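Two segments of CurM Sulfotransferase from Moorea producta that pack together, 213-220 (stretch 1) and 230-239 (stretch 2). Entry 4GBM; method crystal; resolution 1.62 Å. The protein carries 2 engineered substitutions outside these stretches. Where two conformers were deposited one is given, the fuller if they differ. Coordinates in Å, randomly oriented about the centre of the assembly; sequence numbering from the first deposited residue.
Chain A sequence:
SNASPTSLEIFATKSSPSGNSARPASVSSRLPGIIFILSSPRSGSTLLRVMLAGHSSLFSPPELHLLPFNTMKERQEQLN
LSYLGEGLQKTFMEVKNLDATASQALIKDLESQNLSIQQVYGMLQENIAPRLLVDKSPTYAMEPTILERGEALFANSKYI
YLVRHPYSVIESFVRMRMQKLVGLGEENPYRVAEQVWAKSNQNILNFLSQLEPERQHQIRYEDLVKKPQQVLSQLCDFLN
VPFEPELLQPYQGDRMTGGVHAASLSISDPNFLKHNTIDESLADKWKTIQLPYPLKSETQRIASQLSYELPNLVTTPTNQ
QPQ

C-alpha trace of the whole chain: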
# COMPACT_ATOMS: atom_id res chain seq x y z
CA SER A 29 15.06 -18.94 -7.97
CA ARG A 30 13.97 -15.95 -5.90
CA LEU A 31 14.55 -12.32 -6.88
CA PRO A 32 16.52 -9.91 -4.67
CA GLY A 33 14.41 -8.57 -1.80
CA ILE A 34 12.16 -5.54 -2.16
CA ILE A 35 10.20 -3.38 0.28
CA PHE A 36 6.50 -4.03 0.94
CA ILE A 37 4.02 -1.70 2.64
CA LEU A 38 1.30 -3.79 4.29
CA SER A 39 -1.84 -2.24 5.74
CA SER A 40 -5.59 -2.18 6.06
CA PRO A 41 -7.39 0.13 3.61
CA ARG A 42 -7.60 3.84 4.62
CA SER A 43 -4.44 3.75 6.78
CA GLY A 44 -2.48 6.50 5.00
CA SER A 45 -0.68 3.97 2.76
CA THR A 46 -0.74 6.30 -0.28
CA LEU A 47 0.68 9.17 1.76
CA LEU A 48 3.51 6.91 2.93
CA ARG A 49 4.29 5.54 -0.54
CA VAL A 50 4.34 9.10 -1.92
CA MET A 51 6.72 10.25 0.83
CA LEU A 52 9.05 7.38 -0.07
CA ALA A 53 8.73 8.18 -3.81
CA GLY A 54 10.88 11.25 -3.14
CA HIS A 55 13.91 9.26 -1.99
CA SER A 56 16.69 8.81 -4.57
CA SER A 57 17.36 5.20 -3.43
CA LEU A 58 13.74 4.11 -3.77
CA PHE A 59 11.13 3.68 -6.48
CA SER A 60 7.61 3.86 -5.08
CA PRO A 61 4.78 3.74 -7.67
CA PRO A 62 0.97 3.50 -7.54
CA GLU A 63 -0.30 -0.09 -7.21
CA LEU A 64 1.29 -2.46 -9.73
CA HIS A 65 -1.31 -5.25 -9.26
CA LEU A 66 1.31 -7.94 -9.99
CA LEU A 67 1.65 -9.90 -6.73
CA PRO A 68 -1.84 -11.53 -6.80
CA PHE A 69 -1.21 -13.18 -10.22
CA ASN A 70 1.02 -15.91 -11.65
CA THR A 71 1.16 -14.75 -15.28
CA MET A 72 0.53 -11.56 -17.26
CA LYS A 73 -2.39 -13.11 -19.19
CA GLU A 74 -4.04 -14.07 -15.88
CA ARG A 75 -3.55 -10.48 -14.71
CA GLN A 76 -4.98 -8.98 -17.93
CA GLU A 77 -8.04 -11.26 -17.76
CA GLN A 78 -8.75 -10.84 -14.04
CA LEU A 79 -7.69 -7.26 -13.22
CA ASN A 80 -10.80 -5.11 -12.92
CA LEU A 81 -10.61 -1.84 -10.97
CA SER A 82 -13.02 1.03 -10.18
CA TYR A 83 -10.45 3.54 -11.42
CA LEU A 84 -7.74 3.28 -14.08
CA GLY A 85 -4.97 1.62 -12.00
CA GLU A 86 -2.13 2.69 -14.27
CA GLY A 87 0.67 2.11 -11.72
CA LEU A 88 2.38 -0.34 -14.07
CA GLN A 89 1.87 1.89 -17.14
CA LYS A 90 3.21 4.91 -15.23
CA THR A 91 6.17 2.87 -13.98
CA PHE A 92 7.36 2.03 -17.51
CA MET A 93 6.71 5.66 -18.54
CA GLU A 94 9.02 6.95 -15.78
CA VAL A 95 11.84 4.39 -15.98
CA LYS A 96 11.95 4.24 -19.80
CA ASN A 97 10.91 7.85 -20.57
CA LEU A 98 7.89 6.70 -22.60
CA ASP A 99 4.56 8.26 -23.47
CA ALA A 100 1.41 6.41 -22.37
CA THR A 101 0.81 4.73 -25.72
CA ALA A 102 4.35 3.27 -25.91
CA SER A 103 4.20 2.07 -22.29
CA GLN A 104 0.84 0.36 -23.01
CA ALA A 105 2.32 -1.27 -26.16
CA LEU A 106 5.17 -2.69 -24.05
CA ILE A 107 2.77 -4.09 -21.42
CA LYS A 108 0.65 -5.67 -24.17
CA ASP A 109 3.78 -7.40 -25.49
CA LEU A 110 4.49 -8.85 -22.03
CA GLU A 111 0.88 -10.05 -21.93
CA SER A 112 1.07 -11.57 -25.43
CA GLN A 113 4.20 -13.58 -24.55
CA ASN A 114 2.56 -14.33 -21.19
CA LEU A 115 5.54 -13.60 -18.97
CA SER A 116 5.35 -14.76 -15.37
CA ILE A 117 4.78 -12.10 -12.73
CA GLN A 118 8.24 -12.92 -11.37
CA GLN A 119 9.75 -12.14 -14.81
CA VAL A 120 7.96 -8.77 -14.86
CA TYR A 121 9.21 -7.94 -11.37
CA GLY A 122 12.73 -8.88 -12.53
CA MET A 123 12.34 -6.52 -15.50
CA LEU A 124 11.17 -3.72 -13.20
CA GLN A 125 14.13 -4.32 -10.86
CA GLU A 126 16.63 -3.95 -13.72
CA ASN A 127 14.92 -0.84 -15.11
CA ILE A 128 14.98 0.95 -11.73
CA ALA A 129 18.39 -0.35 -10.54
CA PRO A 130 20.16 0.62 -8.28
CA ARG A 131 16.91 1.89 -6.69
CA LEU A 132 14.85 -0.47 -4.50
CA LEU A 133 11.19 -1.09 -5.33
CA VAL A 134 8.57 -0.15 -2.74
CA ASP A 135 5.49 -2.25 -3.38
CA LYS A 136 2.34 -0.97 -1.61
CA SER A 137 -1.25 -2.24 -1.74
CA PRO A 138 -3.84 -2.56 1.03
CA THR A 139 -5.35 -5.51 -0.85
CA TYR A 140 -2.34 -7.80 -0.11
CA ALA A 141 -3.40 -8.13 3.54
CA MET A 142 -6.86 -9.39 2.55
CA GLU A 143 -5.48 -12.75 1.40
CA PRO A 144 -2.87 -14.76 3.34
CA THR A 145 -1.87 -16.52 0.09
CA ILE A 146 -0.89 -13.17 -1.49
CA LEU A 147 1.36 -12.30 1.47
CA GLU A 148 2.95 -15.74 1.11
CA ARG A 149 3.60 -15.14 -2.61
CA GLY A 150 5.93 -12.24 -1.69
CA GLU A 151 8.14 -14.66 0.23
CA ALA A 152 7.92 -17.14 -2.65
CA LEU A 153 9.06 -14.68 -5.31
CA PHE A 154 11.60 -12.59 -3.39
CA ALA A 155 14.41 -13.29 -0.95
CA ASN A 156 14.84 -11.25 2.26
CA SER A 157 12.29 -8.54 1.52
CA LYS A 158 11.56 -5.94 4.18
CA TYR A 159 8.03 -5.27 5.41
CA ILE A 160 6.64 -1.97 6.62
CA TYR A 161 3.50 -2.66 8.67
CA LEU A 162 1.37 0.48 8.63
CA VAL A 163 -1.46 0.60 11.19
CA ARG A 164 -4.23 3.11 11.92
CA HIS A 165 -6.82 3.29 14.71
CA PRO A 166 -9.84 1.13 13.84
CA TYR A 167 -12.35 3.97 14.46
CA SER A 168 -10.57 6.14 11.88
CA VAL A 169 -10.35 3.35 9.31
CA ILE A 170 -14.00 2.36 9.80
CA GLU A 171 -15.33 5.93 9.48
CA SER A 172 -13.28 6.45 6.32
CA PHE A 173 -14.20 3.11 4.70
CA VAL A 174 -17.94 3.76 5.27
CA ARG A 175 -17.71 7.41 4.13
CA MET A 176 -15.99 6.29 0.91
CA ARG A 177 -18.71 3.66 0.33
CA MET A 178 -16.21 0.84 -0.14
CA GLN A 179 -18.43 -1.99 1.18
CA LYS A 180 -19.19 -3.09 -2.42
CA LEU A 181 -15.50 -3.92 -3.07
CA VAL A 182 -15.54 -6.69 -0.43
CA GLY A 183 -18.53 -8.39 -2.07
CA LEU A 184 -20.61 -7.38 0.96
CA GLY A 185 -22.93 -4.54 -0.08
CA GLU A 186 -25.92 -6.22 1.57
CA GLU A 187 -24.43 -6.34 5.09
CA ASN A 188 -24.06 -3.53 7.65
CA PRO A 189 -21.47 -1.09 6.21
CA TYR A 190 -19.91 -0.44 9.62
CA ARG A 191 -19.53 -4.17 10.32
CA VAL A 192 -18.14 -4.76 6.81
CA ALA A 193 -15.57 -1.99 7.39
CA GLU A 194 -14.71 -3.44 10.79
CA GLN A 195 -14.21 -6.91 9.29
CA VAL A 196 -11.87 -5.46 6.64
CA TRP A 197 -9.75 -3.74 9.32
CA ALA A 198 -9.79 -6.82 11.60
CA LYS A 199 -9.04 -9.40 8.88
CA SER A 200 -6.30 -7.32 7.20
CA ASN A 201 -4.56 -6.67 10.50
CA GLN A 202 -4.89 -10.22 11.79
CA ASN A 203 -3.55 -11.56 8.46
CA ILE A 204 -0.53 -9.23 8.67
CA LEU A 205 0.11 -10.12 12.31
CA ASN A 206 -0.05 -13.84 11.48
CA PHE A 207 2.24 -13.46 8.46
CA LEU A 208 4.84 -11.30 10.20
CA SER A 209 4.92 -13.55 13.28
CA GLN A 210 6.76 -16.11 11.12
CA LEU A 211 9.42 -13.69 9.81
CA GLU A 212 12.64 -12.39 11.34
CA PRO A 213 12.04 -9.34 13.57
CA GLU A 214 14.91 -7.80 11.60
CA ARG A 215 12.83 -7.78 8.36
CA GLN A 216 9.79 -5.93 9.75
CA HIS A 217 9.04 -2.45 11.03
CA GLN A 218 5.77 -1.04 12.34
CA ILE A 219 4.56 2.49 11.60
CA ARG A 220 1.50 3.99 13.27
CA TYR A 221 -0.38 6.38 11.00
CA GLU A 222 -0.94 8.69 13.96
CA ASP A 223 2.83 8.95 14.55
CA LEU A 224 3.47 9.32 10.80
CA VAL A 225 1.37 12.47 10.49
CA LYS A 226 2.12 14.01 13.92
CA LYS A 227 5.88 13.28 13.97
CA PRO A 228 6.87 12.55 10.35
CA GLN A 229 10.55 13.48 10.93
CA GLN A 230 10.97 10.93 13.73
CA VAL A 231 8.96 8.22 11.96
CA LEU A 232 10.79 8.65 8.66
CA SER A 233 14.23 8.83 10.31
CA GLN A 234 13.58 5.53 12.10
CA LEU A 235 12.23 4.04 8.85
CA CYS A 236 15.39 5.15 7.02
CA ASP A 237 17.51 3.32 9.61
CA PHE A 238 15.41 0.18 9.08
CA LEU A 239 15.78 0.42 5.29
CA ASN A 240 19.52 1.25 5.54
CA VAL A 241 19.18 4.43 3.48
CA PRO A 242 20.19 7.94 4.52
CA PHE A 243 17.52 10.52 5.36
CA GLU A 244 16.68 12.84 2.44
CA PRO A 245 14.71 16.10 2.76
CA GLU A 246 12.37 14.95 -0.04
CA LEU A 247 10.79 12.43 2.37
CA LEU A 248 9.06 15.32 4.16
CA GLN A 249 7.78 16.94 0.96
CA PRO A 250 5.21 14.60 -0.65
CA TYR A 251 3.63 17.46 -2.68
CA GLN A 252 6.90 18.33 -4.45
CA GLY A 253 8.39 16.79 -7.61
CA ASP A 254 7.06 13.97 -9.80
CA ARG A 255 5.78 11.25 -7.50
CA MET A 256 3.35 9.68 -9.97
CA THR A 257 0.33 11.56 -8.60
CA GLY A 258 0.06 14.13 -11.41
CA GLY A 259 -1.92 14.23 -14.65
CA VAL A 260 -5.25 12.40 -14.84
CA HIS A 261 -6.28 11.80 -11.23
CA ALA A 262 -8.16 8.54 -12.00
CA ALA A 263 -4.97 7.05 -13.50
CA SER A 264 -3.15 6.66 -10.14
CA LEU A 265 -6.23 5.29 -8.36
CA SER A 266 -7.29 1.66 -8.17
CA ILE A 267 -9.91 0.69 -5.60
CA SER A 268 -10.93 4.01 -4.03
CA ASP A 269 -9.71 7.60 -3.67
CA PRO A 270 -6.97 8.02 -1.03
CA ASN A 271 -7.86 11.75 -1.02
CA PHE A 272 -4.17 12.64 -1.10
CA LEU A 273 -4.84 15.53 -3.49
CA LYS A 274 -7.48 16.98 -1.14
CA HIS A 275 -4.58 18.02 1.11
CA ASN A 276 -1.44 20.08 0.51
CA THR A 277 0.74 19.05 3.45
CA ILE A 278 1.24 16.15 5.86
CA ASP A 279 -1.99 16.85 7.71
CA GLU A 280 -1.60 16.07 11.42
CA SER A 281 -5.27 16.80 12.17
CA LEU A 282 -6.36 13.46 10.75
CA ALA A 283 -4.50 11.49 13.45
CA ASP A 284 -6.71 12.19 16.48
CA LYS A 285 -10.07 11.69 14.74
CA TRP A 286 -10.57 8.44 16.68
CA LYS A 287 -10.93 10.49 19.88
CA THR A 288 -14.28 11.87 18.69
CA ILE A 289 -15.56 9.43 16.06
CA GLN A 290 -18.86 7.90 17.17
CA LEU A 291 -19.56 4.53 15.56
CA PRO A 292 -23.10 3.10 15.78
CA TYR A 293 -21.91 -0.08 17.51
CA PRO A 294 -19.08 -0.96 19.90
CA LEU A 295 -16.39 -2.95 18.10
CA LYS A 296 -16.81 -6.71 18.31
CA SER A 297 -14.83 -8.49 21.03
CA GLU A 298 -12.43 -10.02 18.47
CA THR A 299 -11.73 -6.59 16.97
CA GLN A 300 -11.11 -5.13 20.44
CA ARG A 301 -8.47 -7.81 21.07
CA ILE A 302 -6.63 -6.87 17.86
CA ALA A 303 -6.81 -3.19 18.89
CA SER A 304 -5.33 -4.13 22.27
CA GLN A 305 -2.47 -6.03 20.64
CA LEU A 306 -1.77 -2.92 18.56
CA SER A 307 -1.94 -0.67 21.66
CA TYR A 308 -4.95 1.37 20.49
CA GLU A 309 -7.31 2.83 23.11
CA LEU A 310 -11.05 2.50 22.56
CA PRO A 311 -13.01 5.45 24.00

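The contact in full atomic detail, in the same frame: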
# COMPACT_ATOMS: atom_id res chain seq x y z
N PRO A 213 12.33 -10.70 13.10
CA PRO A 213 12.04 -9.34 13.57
C PRO A 213 12.84 -8.30 12.78
O PRO A 213 12.38 -7.16 12.60
CB PRO A 213 12.51 -9.37 15.03
CG PRO A 213 12.31 -10.79 15.44
CD PRO A 213 12.59 -11.63 14.22
N GLU A 214 14.01 -8.70 12.30
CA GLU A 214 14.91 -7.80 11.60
C GLU A 214 14.42 -7.40 10.20
O GLU A 214 14.96 -6.47 9.60
CB GLU A 214 16.32 -8.42 11.54
CG GLU A 214 17.00 -8.59 12.92
CD GLU A 214 16.52 -9.80 13.73
OE1 GLU A 214 16.89 -9.89 14.92
OE2 GLU A 214 15.79 -10.67 13.19
N ARG A 215 13.39 -8.08 9.69
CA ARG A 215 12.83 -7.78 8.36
C ARG A 215 11.48 -7.06 8.40
O ARG A 215 10.81 -6.93 7.37
CB ARG A 215 12.74 -9.05 7.51
CG ARG A 215 14.11 -9.58 7.10
CD ARG A 215 14.01 -10.46 5.86
NE ARG A 215 13.29 -11.71 6.08
CZ ARG A 215 12.27 -12.16 5.33
NH1 ARG A 215 11.71 -13.33 5.63
NH2 ARG A 215 11.82 -11.47 4.30
N GLN A 216 11.09 -6.59 9.58
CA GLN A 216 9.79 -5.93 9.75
C GLN A 216 9.88 -4.70 10.63
O GLN A 216 10.70 -4.63 11.56
CB GLN A 216 8.75 -6.91 10.29
CG GLN A 216 9.18 -7.61 11.58
CD GLN A 216 8.21 -8.68 11.98
OE1 GLN A 216 7.10 -8.39 12.45
NE2 GLN A 216 8.60 -9.93 11.80
N HIS A 217 9.02 -3.73 10.33
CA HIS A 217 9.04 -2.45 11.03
C HIS A 217 7.63 -1.89 11.05
O HIS A 217 7.01 -1.75 10.00
CB HIS A 217 9.96 -1.49 10.28
CG HIS A 217 10.16 -0.17 10.94
ND1 HIS A 217 11.06 0.02 11.96
CD2 HIS A 217 9.61 1.04 10.69
CE1 HIS A 217 11.04 1.29 12.33
NE2 HIS A 217 10.16 1.93 11.58
N GLN A 218 7.12 -1.56 12.23
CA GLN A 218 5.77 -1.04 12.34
C GLN A 218 5.77 0.48 12.32
O GLN A 218 6.60 1.13 12.96
CB GLN A 218 5.10 -1.53 13.63
CG GLN A 218 3.59 -1.25 13.68
CD GLN A 218 2.98 -1.62 15.02
OE1 GLN A 218 2.65 -0.75 15.82
NE2 GLN A 218 2.83 -2.91 15.26
N ILE A 219 4.82 1.05 11.58
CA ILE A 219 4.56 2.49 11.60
C ILE A 219 3.10 2.72 11.95
O ILE A 219 2.21 2.12 11.35
CB ILE A 219 4.87 3.14 10.24
CG1 ILE A 219 6.38 3.07 9.95
CG2 ILE A 219 4.40 4.62 10.22
CD1 ILE A 219 6.77 3.59 8.60
N ARG A 220 2.86 3.58 12.93
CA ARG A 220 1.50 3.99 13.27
C ARG A 220 1.19 5.25 12.48
O ARG A 220 1.95 6.22 12.53
CB ARG A 220 1.38 4.24 14.77
CG ARG A 220 1.95 3.07 15.57
CD ARG A 220 1.98 3.36 17.06
NE ARG A 220 0.66 3.24 17.68
CZ ARG A 220 0.06 2.08 17.94
NH1 ARG A 220 -1.13 2.09 18.52
NH2 ARG A 220 0.63 0.91 17.63
N GLN A 230 10.55 12.05 12.89
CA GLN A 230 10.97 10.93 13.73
C GLN A 230 10.62 9.59 13.09
O GLN A 230 11.45 8.68 13.05
CB GLN A 230 10.34 11.03 15.13
CG GLN A 230 10.65 9.87 16.06
CD GLN A 230 9.88 9.95 17.38
OE1 GLN A 230 8.86 9.29 17.55
NE2 GLN A 230 10.37 10.78 18.29
N VAL A 231 9.40 9.46 12.58
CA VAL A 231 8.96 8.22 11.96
C VAL A 231 9.82 7.88 10.74
O VAL A 231 10.29 6.75 10.60
CB VAL A 231 7.46 8.27 11.57
CG1 VAL A 231 7.08 7.08 10.68
CG2 VAL A 231 6.62 8.32 12.83
N LEU A 232 10.05 8.88 9.89
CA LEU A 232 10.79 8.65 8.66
C LEU A 232 12.28 8.41 8.91
O LEU A 232 12.91 7.64 8.20
CB LEU A 232 10.57 9.79 7.65
CG LEU A 232 9.17 9.83 7.02
CD1 LEU A 232 8.89 11.23 6.47
CD2 LEU A 232 9.03 8.78 5.94
N SER A 233 12.83 9.05 9.95
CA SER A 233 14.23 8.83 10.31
C SER A 233 14.44 7.39 10.78
O SER A 233 15.40 6.73 10.37
CB SER A 233 14.69 9.83 11.37
OG SER A 233 16.06 9.63 11.68
N GLN A 234 13.53 6.91 11.62
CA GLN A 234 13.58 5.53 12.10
C GLN A 234 13.35 4.53 10.97
O GLN A 234 13.97 3.46 10.94
CB GLN A 234 12.58 5.31 13.24
CG GLN A 234 12.96 6.07 14.51
CD GLN A 234 11.98 5.87 15.66
OE1 GLN A 234 11.09 5.03 15.60
NE2 GLN A 234 12.14 6.67 16.71
N LEU A 235 12.47 4.88 10.03
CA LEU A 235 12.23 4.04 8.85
C LEU A 235 13.48 3.97 7.97
O LEU A 235 13.83 2.90 7.44
CB LEU A 235 11.02 4.55 8.05
CG LEU A 235 10.72 3.80 6.74
CD1 LEU A 235 10.41 2.33 7.04
CD2 LEU A 235 9.57 4.46 6.01
N CYS A 236 14.15 5.11 7.81
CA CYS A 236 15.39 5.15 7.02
C CYS A 236 16.45 4.23 7.62
O CYS A 236 17.16 3.53 6.88
CB CYS A 236 15.93 6.58 6.90
SG CYS A 236 15.05 7.57 5.67
N ASP A 237 16.57 4.22 8.94
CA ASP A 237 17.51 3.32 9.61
C ASP A 237 17.16 1.86 9.34
O ASP A 237 18.05 1.05 9.06
CB ASP A 237 17.57 3.58 11.12
CG ASP A 237 18.15 4.95 11.47
OD1 ASP A 237 18.88 5.53 10.64
OD2 ASP A 237 17.87 5.45 12.58
N PHE A 238 15.87 1.54 9.37
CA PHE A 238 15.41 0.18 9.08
C PHE A 238 15.73 -0.24 7.64
O PHE A 238 16.17 -1.38 7.39
CB PHE A 238 13.90 0.09 9.36
CG PHE A 238 13.26 -1.16 8.85
CD1 PHE A 238 13.54 -2.39 9.43
CD2 PHE A 238 12.35 -1.10 7.79
CE1 PHE A 238 12.93 -3.55 8.96
CE2 PHE A 238 11.73 -2.26 7.31
CZ PHE A 238 12.03 -3.49 7.89
N LEU A 239 15.53 0.69 6.71
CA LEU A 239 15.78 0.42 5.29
C LEU A 239 17.25 0.53 4.90
O LEU A 239 17.62 0.16 3.79
CB LEU A 239 14.93 1.36 4.42
CG LEU A 239 13.41 1.25 4.57
CD1 LEU A 239 12.71 2.30 3.72
CD2 LEU A 239 12.92 -0.16 4.22
O HOH W 1 9.33 4.51 11.83

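Strand 216-220 and helix 230-239 run nearly antiparallel, their N-to-C directions 170° apart and their axes approaching to 9.5 Å. Within the helix the i to i+4 bonds are regular, as in Leu235 N to Val231 O at 2.9 Å. No direct hydrogen bond joins the two stretches, so the contact rests on packing, of side chains on one another and of the Phe238 ring on backbone of the first stretch, and on one bridging water.

The strand's alternation sets the pattern: His217 and Ile219 point toward the helix, while Gln218 between them is out of reach. The helix answers with Val231, Leu235 and Phe238, spaced four and three residues apart so that they recur along one flank.

At one end, His217 and Phe238 form an offset stack, centroids 5.0 Å apart and planes at 19°. The offset sets each ring against the other residue's methylene: His217 CB lies 3.4 Å from the Phe238 ring centroid, almost on its normal, and Phe238 CB sits over a face of the imidazole. The far edge of the Phe238 ring reaches the backbone before the strand, with CZ 3.6 Å from Arg215 C.

Toward the other end the packing is aliphatic. Ile219 CG2 meets Val231 CG1 at 3.7 Å, and Ile219 CD1 meets Leu235 CD2 at 3.9 Å. A water bridges the polar gap, its O 2.7 Å from His217 NE2 and donating to Val231 O, also at 2.7 Å.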